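PDB 2HQV: AGR_C_4470p from Agrobacterium tumefaciens str. C58, which is of unknown function but belongs to the ChuX/HutX haem-utilisation family, so it may take part in the handling or intracellular storage of haem. Local coordinates for residues P13-I16 and A17-K20; W76-M79 and R80-E84; K177-E180 and L181-G184. One frame throughout, in Å; residues are numbered along the deposited sequence.

In the fold
Contact 1 opens helix 16-32 and lies at the surface, its centre about 39 Å from that of contact 3 and 45 Å from that of contact 2, on the opposite side of the chain's centre from contact 2. Its chemistry is that of a helix start: a serine cap and a selenomethionine resting on the first turn. Contact 2, partly buried, ends helix 72-79 and leads into strand 85-90, combining a selenomethionine laid over a tryptophan ring with turn hydrogen bonds. Contact 3, along helix 172-185, is likewise a surface contact, with only Phe178 buried and charged residues on its outer side. Contacts 2 and 3 touch through Trp82, and Lys177 NZ bonds to Gly81 O.

Contact 1 (P13-I16 and A17-K20); sequences PMSI and AAQK
As the N-cap residue of helix 16-32, Ser15 accepts a hydrogen bond through its side chain from the backbone N-H of Ala18, a moderately bent bond of 3.1 Å from Ala18 N to Ser15 OG. The hydroxyl reaches that N-H because OG stands between the backbone N and the carbonyl carbon of its own residue (chi1 65°), which turns it forward over the first helical turn. The backbone of the same serine supplies a second acceptor: Gln19 N donates to Ser15 O at 3.0 Å, nearly straight at the hydrogen and running close to the carbonyl axis. One residue further on, Lys20 N repeats the pattern with Ile16 O, again at 3.0 Å, so that the cap passes directly into regular i to i+4 bonding. One cap residue therefore engages two successive amide groups of the first turn, one through its side chain and one through its carbonyl.

Beyond the cap the polar ends turn along the helix. Lys20 NZ forms a salt bridge with Asp24, and Gln19 NE2 is hydrogen-bonded to Asp23, so both are engaged by the following turn.

The apolar part of the contact belongs to Met14, a selenomethionine in the residue just before the cap. Its chain bends at both chi2 (-73°) and chi3 (-82°), folding the terminal methyl back onto the helix start. There Met14 CE approaches the methyl of Ala18, CE to CB 4.1 Å, and also lies beside the end of the Gln19 side chain, 3.8 Å from OE1. The closest approach of the methyl is to the backbone, where Met14 CE lies 3.5 Å from Gln19 CA.

Contact 2 (W76-M79 and R80-E84); sequences WNEM and RGWGE
Met79, a selenomethionine, lies against one face of the Trp82 indole. Its CA sits 3.5 Å from the centroid of the five-membered ring and almost on the ring normal, a CH-pi contact. Further along the chain CG packs over the six-membered ring, 3.8 Å from CH2, and SE makes a Met-aromatic contact over the same ring, 4.6 Å from its centroid. With CG of Trp82 anti to its carbonyl carbon (chi1 -68°), the indole folds back over the helix end.

Backbone hydrogen bonds close the helix. Arg80 N donates to Trp76 O, Gly81 N to Glu78 O, and Trp82 N to Met79 O at 2.8 Å, the last closing a type I beta turn. A water donates to both Met79 O and Gly83 O, linking turn and exit.

Among the side chains, Arg80 CD lies 3.7 Å from Trp76 NE1, whose N-H bonds to Pro103 O.

The turn thus joins helix 72-79 to strand 85-90. Trp82 is wedged between the helix end and Lys177, Phe178 and Leu181 of helix 172-185, while Met79 packs on Val147 and Phe149 of strand 142-151 and on Ile160 of strand 156-161.

Contact 3 (K177-E180 and L181-G184); sequences KFEE and LRDG
Phe178 offers one ring face to the side chain of Arg182, one turn further along helix 172-185, with CB of the arginine 4.3 Å from ring atom CE2. The arginine then bends at chi2 and chi3, which brings its guanidinium back along the helix. There Arg182 NH1 lies 3.8 Å from Glu179 CB, the group placed beside the backbone of Glu179 instead of extending outward. Asp183 also lies near NH1, but the crowding of the model around Glu179 O makes that pairing doubtful. Arg182 NH2 has a weak, long ion pair with Asp136. Glu179 directs its own carboxylate elsewhere, into a salt bridge with Arg143 of strand 142-151.

Backbone bonds of the i to i+4 kind tie the two turns. Leu181 N donates to Lys177 O at 3.0 Å, and Arg182 N to Phe178 O at 2.8 Å, almost straight at 171°. Towards the end of the helix the bond from Gly184 N to Glu180 O lengthens to 3.3 Å, and Gly184 N also makes a weak bond to Leu181 O.

Phe178 and Leu181 both face the sheet side, touching Phe134 of strand 129-139, while Phe178 also meets Cys145 and Val147. The result is an amphipathic alpha-helix laid on an antiparallel sheet, with Phe178 buried against the sheet, Leu181 at its margin and the carboxylates of Glu180 and Asp183 on exposed residues.

Contact 1 (P13-I16 and A17-K20)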
ATOM      1  N   PRO A  13       8.147  17.653  29.998  1.00 69.98           N
ATOM      2  CA  PRO A  13       9.089  16.959  30.878  1.00 68.92           C
ATOM      3  C   PRO A  13       8.907  15.443  30.860  1.00 67.11           C
ATOM      4  O   PRO A  13       7.795  14.940  30.693  1.00 65.55           O
ATOM      5  CB  PRO A  13       8.785  17.558  32.250  1.00 69.25           C
ATOM      6  CG  PRO A  13       8.356  18.948  31.914  1.00 70.38           C
ATOM      7  CD  PRO A  13       7.441  18.718  30.732  1.00 70.34           C
HETATM    8  N   MSE A  14      10.013  14.726  31.031  1.00 65.63           N
HETATM    9  CA  MSE A  14       9.996  13.270  31.057  1.00 64.02           C
HETATM   10  C   MSE A  14       9.871  12.783  32.497  1.00 62.45           C
HETATM   11  O   MSE A  14      10.234  13.495  33.435  1.00 62.56           O
HETATM   12  CB  MSE A  14      11.289  12.715  30.454  1.00 64.64           C
HETATM   13  CG  MSE A  14      11.385  12.821  28.942  1.00 66.21           C
HETATM   14 SE   MSE A  14      10.215  11.561  28.042  1.00 75.44          SE
HETATM   15  CE  MSE A  14      11.343   9.993  28.124  1.00 65.20           C
ATOM     16  N   SER A  15       9.342  11.576  32.667  1.00 60.01           N
ATOM     17  CA  SER A  15       9.214  10.979  33.990  1.00 58.18           C
ATOM     18  C   SER A  15      10.224   9.837  34.024  1.00 58.00           C
ATOM     19  O   SER A  15      10.628   9.333  32.975  1.00 56.98           O
ATOM     20  CB  SER A  15       7.799  10.434  34.218  1.00 56.87           C
ATOM     21  OG  SER A  15       7.507   9.360  33.342  1.00 56.01           O
ATOM     22  N   ILE A  16      10.638   9.441  35.223  1.00 57.69           N
ATOM     23  CA  ILE A  16      11.609   8.362  35.379  1.00 56.72           C
ATOM     24  C   ILE A  16      11.163   7.097  34.652  1.00 55.95           C
ATOM     25  O   ILE A  16      11.956   6.451  33.967  1.00 54.12           O
ATOM     26  CB  ILE A  16      11.835   8.042  36.873  1.00 56.65           C
ATOM     27  CG1 ILE A  16      12.509   9.238  37.552  1.00 57.99           C
ATOM     28  CG2 ILE A  16      12.683   6.789  37.024  1.00 56.95           C
ATOM     29  CD1 ILE A  16      12.637   9.108  39.057  1.00 60.24           C
ATOM     30  N   ALA A  17       9.890   6.752  34.799  1.00 55.47           N
ATOM     31  CA  ALA A  17       9.345   5.560  34.162  1.00 55.56           C
ATOM     32  C   ALA A  17       9.321   5.693  32.643  1.00 55.03           C
ATOM     33  O   ALA A  17       9.596   4.729  31.929  1.00 53.59           O
ATOM     34  CB  ALA A  17       7.937   5.289  34.682  1.00 55.35           C
ATOM     35  N   ALA A  18       8.987   6.885  32.157  1.00 54.17           N
ATOM     36  CA  ALA A  18       8.920   7.133  30.717  1.00 56.10           C
ATOM     37  C   ALA A  18      10.295   7.001  30.069  1.00 56.27           C
ATOM     38  O   ALA A  18      10.427   6.417  28.992  1.00 56.26           O
ATOM     39  CB  ALA A  18       8.343   8.520  30.447  1.00 55.30           C
ATOM     40  N   GLN A  19      11.312   7.550  30.726  1.00 56.48           N
ATOM     41  CA  GLN A  19      12.678   7.481  30.215  1.00 57.10           C
ATOM     42  C   GLN A  19      13.121   6.021  30.248  1.00 57.99           C
ATOM     43  O   GLN A  19      13.712   5.511  29.294  1.00 56.09           O
ATOM     44  CB  GLN A  19      13.612   8.329  31.083  1.00 57.55           C
ATOM     45  CG  GLN A  19      15.017   8.444  30.529  1.00 57.95           C
ATOM     46  CD  GLN A  19      15.051   9.171  29.200  1.00 58.52           C
ATOM     47  OE1 GLN A  19      14.958  10.399  29.147  1.00 58.12           O
ATOM     48  NE2 GLN A  19      15.170   8.414  28.117  1.00 59.21           N
ATOM     49  N   LYS A  20      12.826   5.360  31.363  1.00 58.39           N
ATOM     50  CA  LYS A  20      13.158   3.956  31.545  1.00 60.01           C
ATOM     51  C   LYS A  20      12.501   3.148  30.428  1.00 60.26           C
ATOM     52  O   LYS A  20      13.120   2.256  29.846  1.00 59.13           O
ATOM     53  CB  LYS A  20      12.651   3.482  32.908  1.00 61.63           C
ATOM     54  CG  LYS A  20      12.755   1.988  33.159  1.00 62.87           C
ATOM     55  CD  LYS A  20      14.194   1.527  33.278  1.00 63.83           C
ATOM     56  CE  LYS A  20      14.253   0.114  33.837  1.00 64.07           C
ATOM     57  NZ  LYS A  20      13.440  -0.833  33.028  1.00 65.31           N
TER

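Contact 2 (W76-M79 and R80-E84)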
ATOM      1  N   TRP A  76      13.295  12.590  -6.707  1.00 31.00           N
ATOM      2  CA  TRP A  76      12.393  11.915  -7.632  1.00 33.02           C
ATOM      3  C   TRP A  76      12.875  12.134  -9.070  1.00 33.30           C
ATOM      4  O   TRP A  76      12.942  11.196  -9.857  1.00 31.86           O
ATOM      5  CB  TRP A  76      10.968  12.450  -7.472  1.00 32.77           C
ATOM      6  CG  TRP A  76       9.969  11.726  -8.297  1.00 34.05           C
ATOM      7  CD1 TRP A  76       9.567  12.041  -9.564  1.00 34.64           C
ATOM      8  CD2 TRP A  76       9.252  10.538  -7.932  1.00 35.17           C
ATOM      9  NE1 TRP A  76       8.647  11.124 -10.009  1.00 35.30           N
ATOM     10  CE2 TRP A  76       8.438  10.187  -9.032  1.00 35.44           C
ATOM     11  CE3 TRP A  76       9.228   9.731  -6.785  1.00 34.98           C
ATOM     12  CZ2 TRP A  76       7.593   9.067  -9.017  1.00 33.47           C
ATOM     13  CZ3 TRP A  76       8.388   8.613  -6.768  1.00 33.14           C
ATOM     14  CH2 TRP A  76       7.586   8.292  -7.883  1.00 35.29           C
ATOM     15  N   ASN A  77      13.207  13.376  -9.408  1.00 33.81           N
ATOM     16  CA  ASN A  77      13.683  13.689 -10.757  1.00 37.26           C
ATOM     17  C   ASN A  77      14.952  12.891 -11.052  1.00 35.47           C
ATOM     18  O   ASN A  77      15.132  12.354 -12.147  1.00 33.21           O
ATOM     19  CB  ASN A  77      13.978  15.187 -10.893  1.00 40.59           C
ATOM     20  CG  ASN A  77      14.602  15.535 -12.233  1.00 47.51           C
ATOM     21  OD1 ASN A  77      13.979  15.363 -13.282  1.00 50.93           O
ATOM     22  ND2 ASN A  77      15.843  16.020 -12.208  1.00 49.91           N
ATOM     23  N   GLU A  78      15.825  12.821 -10.058  1.00 33.52           N
ATOM     24  CA  GLU A  78      17.076  12.089 -10.174  1.00 35.23           C
ATOM     25  C   GLU A  78      16.796  10.617 -10.497  1.00 33.45           C
ATOM     26  O   GLU A  78      17.334  10.059 -11.460  1.00 31.50           O
ATOM     27  CB  GLU A  78      17.849  12.194  -8.856  1.00 39.47           C
ATOM     28  CG  GLU A  78      19.303  11.810  -8.941  1.00 48.03           C
ATOM     29  CD  GLU A  78      20.123  12.838  -9.697  1.00 49.59           C
ATOM     30  OE1 GLU A  78      20.345  13.943  -9.156  1.00 53.09           O
ATOM     31  OE2 GLU A  78      20.532  12.542 -10.835  1.00 49.05           O
HETATM   32  N   MSE A  79      15.939   9.993  -9.697  1.00 29.40           N
HETATM   33  CA  MSE A  79      15.622   8.582  -9.900  1.00 31.01           C
HETATM   34  C   MSE A  79      14.924   8.291 -11.228  1.00 30.35           C
HETATM   35  O   MSE A  79      15.037   7.191 -11.761  1.00 26.83           O
HETATM   36  CB  MSE A  79      14.778   8.059  -8.736  1.00 28.72           C
HETATM   37  CG  MSE A  79      15.495   8.142  -7.392  1.00 30.76           C
HETATM   38 SE   MSE A  79      14.493   7.274  -5.970  1.00 38.02          SE
HETATM   39  CE  MSE A  79      12.919   8.417  -5.959  1.00 31.05           C
ATOM     40  N   ARG A  80      14.206   9.273 -11.764  1.00 30.48           N
ATOM     41  CA  ARG A  80      13.528   9.075 -13.039  1.00 31.79           C
ATOM     42  C   ARG A  80      14.541   8.769 -14.144  1.00 33.12           C
ATOM     43  O   ARG A  80      14.186   8.238 -15.192  1.00 31.98           O
ATOM     44  CB  ARG A  80      12.711  10.315 -13.417  1.00 33.63           C
ATOM     45  CG  ARG A  80      11.494  10.549 -12.531  1.00 37.48           C
ATOM     46  CD  ARG A  80      10.619  11.651 -13.094  1.00 42.15           C
ATOM     47  NE  ARG A  80      10.269  11.359 -14.477  1.00 45.87           N
ATOM     48  CZ  ARG A  80      10.742  12.026 -15.523  1.00 50.78           C
ATOM     49  NH1 ARG A  80      11.583  13.041 -15.347  1.00 50.87           N
ATOM     50  NH2 ARG A  80      10.393  11.662 -16.750  1.00 51.69           N
ATOM     51  N   GLY A  81      15.806   9.101 -13.904  1.00 34.67           N
ATOM     52  CA  GLY A  81      16.828   8.838 -14.902  1.00 36.01           C
ATOM     53  C   GLY A  81      17.549   7.529 -14.645  1.00 37.19           C
ATOM     54  O   GLY A  81      18.458   7.163 -15.387  1.00 37.29           O
ATOM     55  N   TRP A  82      17.131   6.812 -13.604  1.00 34.65           N
ATOM     56  CA  TRP A  82      17.763   5.544 -13.238  1.00 35.17           C
ATOM     57  C   TRP A  82      17.310   4.346 -14.061  1.00 35.15           C
ATOM     58  O   TRP A  82      17.876   3.263 -13.939  1.00 34.26           O
ATOM     59  CB  TRP A  82      17.516   5.232 -11.759  1.00 31.97           C
ATOM     60  CG  TRP A  82      18.201   6.141 -10.772  1.00 31.59           C
ATOM     61  CD1 TRP A  82      18.884   7.298 -11.038  1.00 30.58           C
ATOM     62  CD2 TRP A  82      18.237   5.973  -9.348  1.00 29.98           C
ATOM     63  NE1 TRP A  82      19.341   7.856  -9.866  1.00 29.31           N
ATOM     64  CE2 TRP A  82      18.960   7.065  -8.814  1.00 31.71           C
ATOM     65  CE3 TRP A  82      17.728   5.004  -8.472  1.00 31.19           C
ATOM     66  CZ2 TRP A  82      19.186   7.217  -7.437  1.00 32.27           C
ATOM     67  CZ3 TRP A  82      17.951   5.154  -7.096  1.00 29.65           C
ATOM     68  CH2 TRP A  82      18.677   6.256  -6.596  1.00 30.76           C
ATOM     69  N   GLY A  83      16.296   4.528 -14.896  1.00 36.77           N
ATOM     70  CA  GLY A  83      15.810   3.420 -15.693  1.00 36.86           C
ATOM     71  C   GLY A  83      14.726   2.669 -14.944  1.00 37.67           C
ATOM     72  O   GLY A  83      14.033   3.247 -14.109  1.00 38.53           O
ATOM     73  N   GLU A  84      14.579   1.380 -15.224  1.00 38.47           N
ATOM     74  CA  GLU A  84      13.552   0.587 -14.555  1.00 38.84           C
ATOM     75  C   GLU A  84      13.957   0.191 -13.137  1.00 35.61           C
ATOM     76  O   GLU A  84      14.904  -0.562 -12.938  1.00 36.61           O
ATOM     77  CB  GLU A  84      13.236  -0.676 -15.366  1.00 40.43           C
ATOM     78  CG  GLU A  84      12.072  -1.488 -14.805  1.00 45.28           C
ATOM     79  CD  GLU A  84      11.865  -2.808 -15.533  1.00 49.26           C
ATOM     80  OE1 GLU A  84      10.942  -3.560 -15.159  1.00 51.85           O
ATOM     81  OE2 GLU A  84      12.625  -3.093 -16.480  1.00 52.03           O
TER
HETATM   82  O   HOH W   1      13.021   5.564 -13.136  1.00 33.12           O

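Contact 3 (K177-E180 and L181-G184)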
ATOM      1  N   LYS A 177      24.515   5.228  -9.806  1.00 28.98           N
ATOM      2  CA  LYS A 177      23.740   6.455  -9.602  1.00 29.91           C
ATOM      3  C   LYS A 177      23.196   6.522  -8.177  1.00 28.26           C
ATOM      4  O   LYS A 177      23.141   7.592  -7.571  1.00 24.94           O
ATOM      5  CB  LYS A 177      22.582   6.530 -10.605  1.00 31.94           C
ATOM      6  CG  LYS A 177      23.044   6.552 -12.063  1.00 33.75           C
ATOM      7  CD  LYS A 177      21.876   6.628 -13.026  1.00 37.15           C
ATOM      8  CE  LYS A 177      22.353   6.653 -14.475  1.00 40.41           C
ATOM      9  NZ  LYS A 177      21.204   6.757 -15.420  1.00 42.64           N
ATOM     10  N   PHE A 178      22.782   5.377  -7.648  1.00 26.46           N
ATOM     11  CA  PHE A 178      22.271   5.317  -6.280  1.00 27.68           C
ATOM     12  C   PHE A 178      23.392   5.731  -5.313  1.00 28.66           C
ATOM     13  O   PHE A 178      23.226   6.637  -4.490  1.00 29.08           O
ATOM     14  CB  PHE A 178      21.815   3.890  -5.944  1.00 28.24           C
ATOM     15  CG  PHE A 178      21.586   3.660  -4.472  1.00 29.15           C
ATOM     16  CD1 PHE A 178      20.358   3.947  -3.887  1.00 29.29           C
ATOM     17  CD2 PHE A 178      22.618   3.197  -3.661  1.00 28.40           C
ATOM     18  CE1 PHE A 178      20.157   3.780  -2.514  1.00 29.59           C
ATOM     19  CE2 PHE A 178      22.425   3.028  -2.283  1.00 30.52           C
ATOM     20  CZ  PHE A 178      21.188   3.322  -1.712  1.00 28.54           C
ATOM     21  N   GLU A 179      24.532   5.056  -5.422  1.00 29.00           N
ATOM     22  CA  GLU A 179      25.676   5.341  -4.558  1.00 29.34           C
ATOM     23  C   GLU A 179      26.084   6.811  -4.641  1.00 31.55           C
ATOM     24  O   GLU A 179      26.347   7.455  -3.628  1.00 31.20           O
ATOM     25  CB  GLU A 179      26.853   4.455  -4.956  1.00 28.21           C
ATOM     26  CG  GLU A 179      26.519   2.967  -4.976  1.00 31.25           C
ATOM     27  CD  GLU A 179      27.725   2.108  -5.291  1.00 31.71           C
ATOM     28  OE1 GLU A 179      28.501   2.492  -6.192  1.00 31.45           O
ATOM     29  OE2 GLU A 179      27.894   1.048  -4.648  1.00 31.14           O
ATOM     30  N   GLU A 180      26.127   7.326  -5.865  1.00 33.01           N
ATOM     31  CA  GLU A 180      26.484   8.711  -6.141  1.00 37.64           C
ATOM     32  C   GLU A 180      25.550   9.659  -5.382  1.00 35.22           C
ATOM     33  O   GLU A 180      25.995  10.534  -4.641  1.00 35.13           O
ATOM     34  CB  GLU A 180      26.365   8.946  -7.647  1.00 43.63           C
ATOM     35  CG  GLU A 180      26.852  10.282  -8.157  1.00 51.59           C
ATOM     36  CD  GLU A 180      26.409  10.520  -9.597  1.00 56.04           C
ATOM     37  OE1 GLU A 180      26.509   9.577 -10.414  1.00 57.55           O
ATOM     38  OE2 GLU A 180      25.961  11.645  -9.913  1.00 57.85           O
ATOM     39  N   LEU A 181      24.249   9.485  -5.573  1.00 31.63           N
ATOM     40  CA  LEU A 181      23.270  10.331  -4.901  1.00 30.29           C
ATOM     41  C   LEU A 181      23.347  10.177  -3.376  1.00 30.04           C
ATOM     42  O   LEU A 181      23.376  11.176  -2.642  1.00 25.75           O
ATOM     43  CB  LEU A 181      21.864   9.994  -5.400  1.00 28.50           C
ATOM     44  CG  LEU A 181      20.723  10.862  -4.871  1.00 27.90           C
ATOM     45  CD1 LEU A 181      20.980  12.334  -5.224  1.00 29.96           C
ATOM     46  CD2 LEU A 181      19.418  10.384  -5.464  1.00 30.11           C
ATOM     47  N   ARG A 182      23.388   8.928  -2.905  1.00 28.80           N
ATOM     48  CA  ARG A 182      23.474   8.640  -1.469  1.00 30.16           C
ATOM     49  C   ARG A 182      24.736   9.249  -0.842  1.00 31.84           C
ATOM     50  O   ARG A 182      24.663   9.867   0.221  1.00 29.95           O
ATOM     51  CB  ARG A 182      23.443   7.120  -1.231  1.00 30.06           C
ATOM     52  CG  ARG A 182      23.454   6.676   0.248  1.00 31.28           C
ATOM     53  CD  ARG A 182      24.855   6.600   0.865  1.00 35.57           C
ATOM     54  NE  ARG A 182      25.569   5.365   0.539  1.00 41.22           N
ATOM     55  CZ  ARG A 182      26.148   5.118  -0.629  1.00 45.24           C
ATOM     56  NH1 ARG A 182      26.099   6.026  -1.591  1.00 50.42           N
ATOM     57  NH2 ARG A 182      26.778   3.970  -0.838  1.00 41.82           N
ATOM     58  N   ASP A 183      25.886   9.080  -1.497  1.00 31.93           N
ATOM     59  CA  ASP A 183      27.140   9.629  -0.968  1.00 35.11           C
ATOM     60  C   ASP A 183      27.039  11.137  -0.722  1.00 36.55           C
ATOM     61  O   ASP A 183      27.563  11.648   0.267  1.00 33.29           O
ATOM     62  CB  ASP A 183      28.309   9.373  -1.930  1.00 33.56           C
ATOM     63  CG  ASP A 183      28.695   7.916  -2.011  1.00 34.16           C
ATOM     64  OD1 ASP A 183      28.364   7.153  -1.078  1.00 32.23           O
ATOM     65  OD2 ASP A 183      29.351   7.539  -3.009  1.00 32.43           O
ATOM     66  N   GLY A 184      26.367  11.835  -1.633  1.00 36.52           N
ATOM     67  CA  GLY A 184      26.214  13.276  -1.512  1.00 38.97           C
ATOM     68  C   GLY A 184      25.512  13.759  -0.259  1.00 40.13           C
ATOM     69  O   GLY A 184      25.667  14.916   0.143  1.00 39.43           O
TER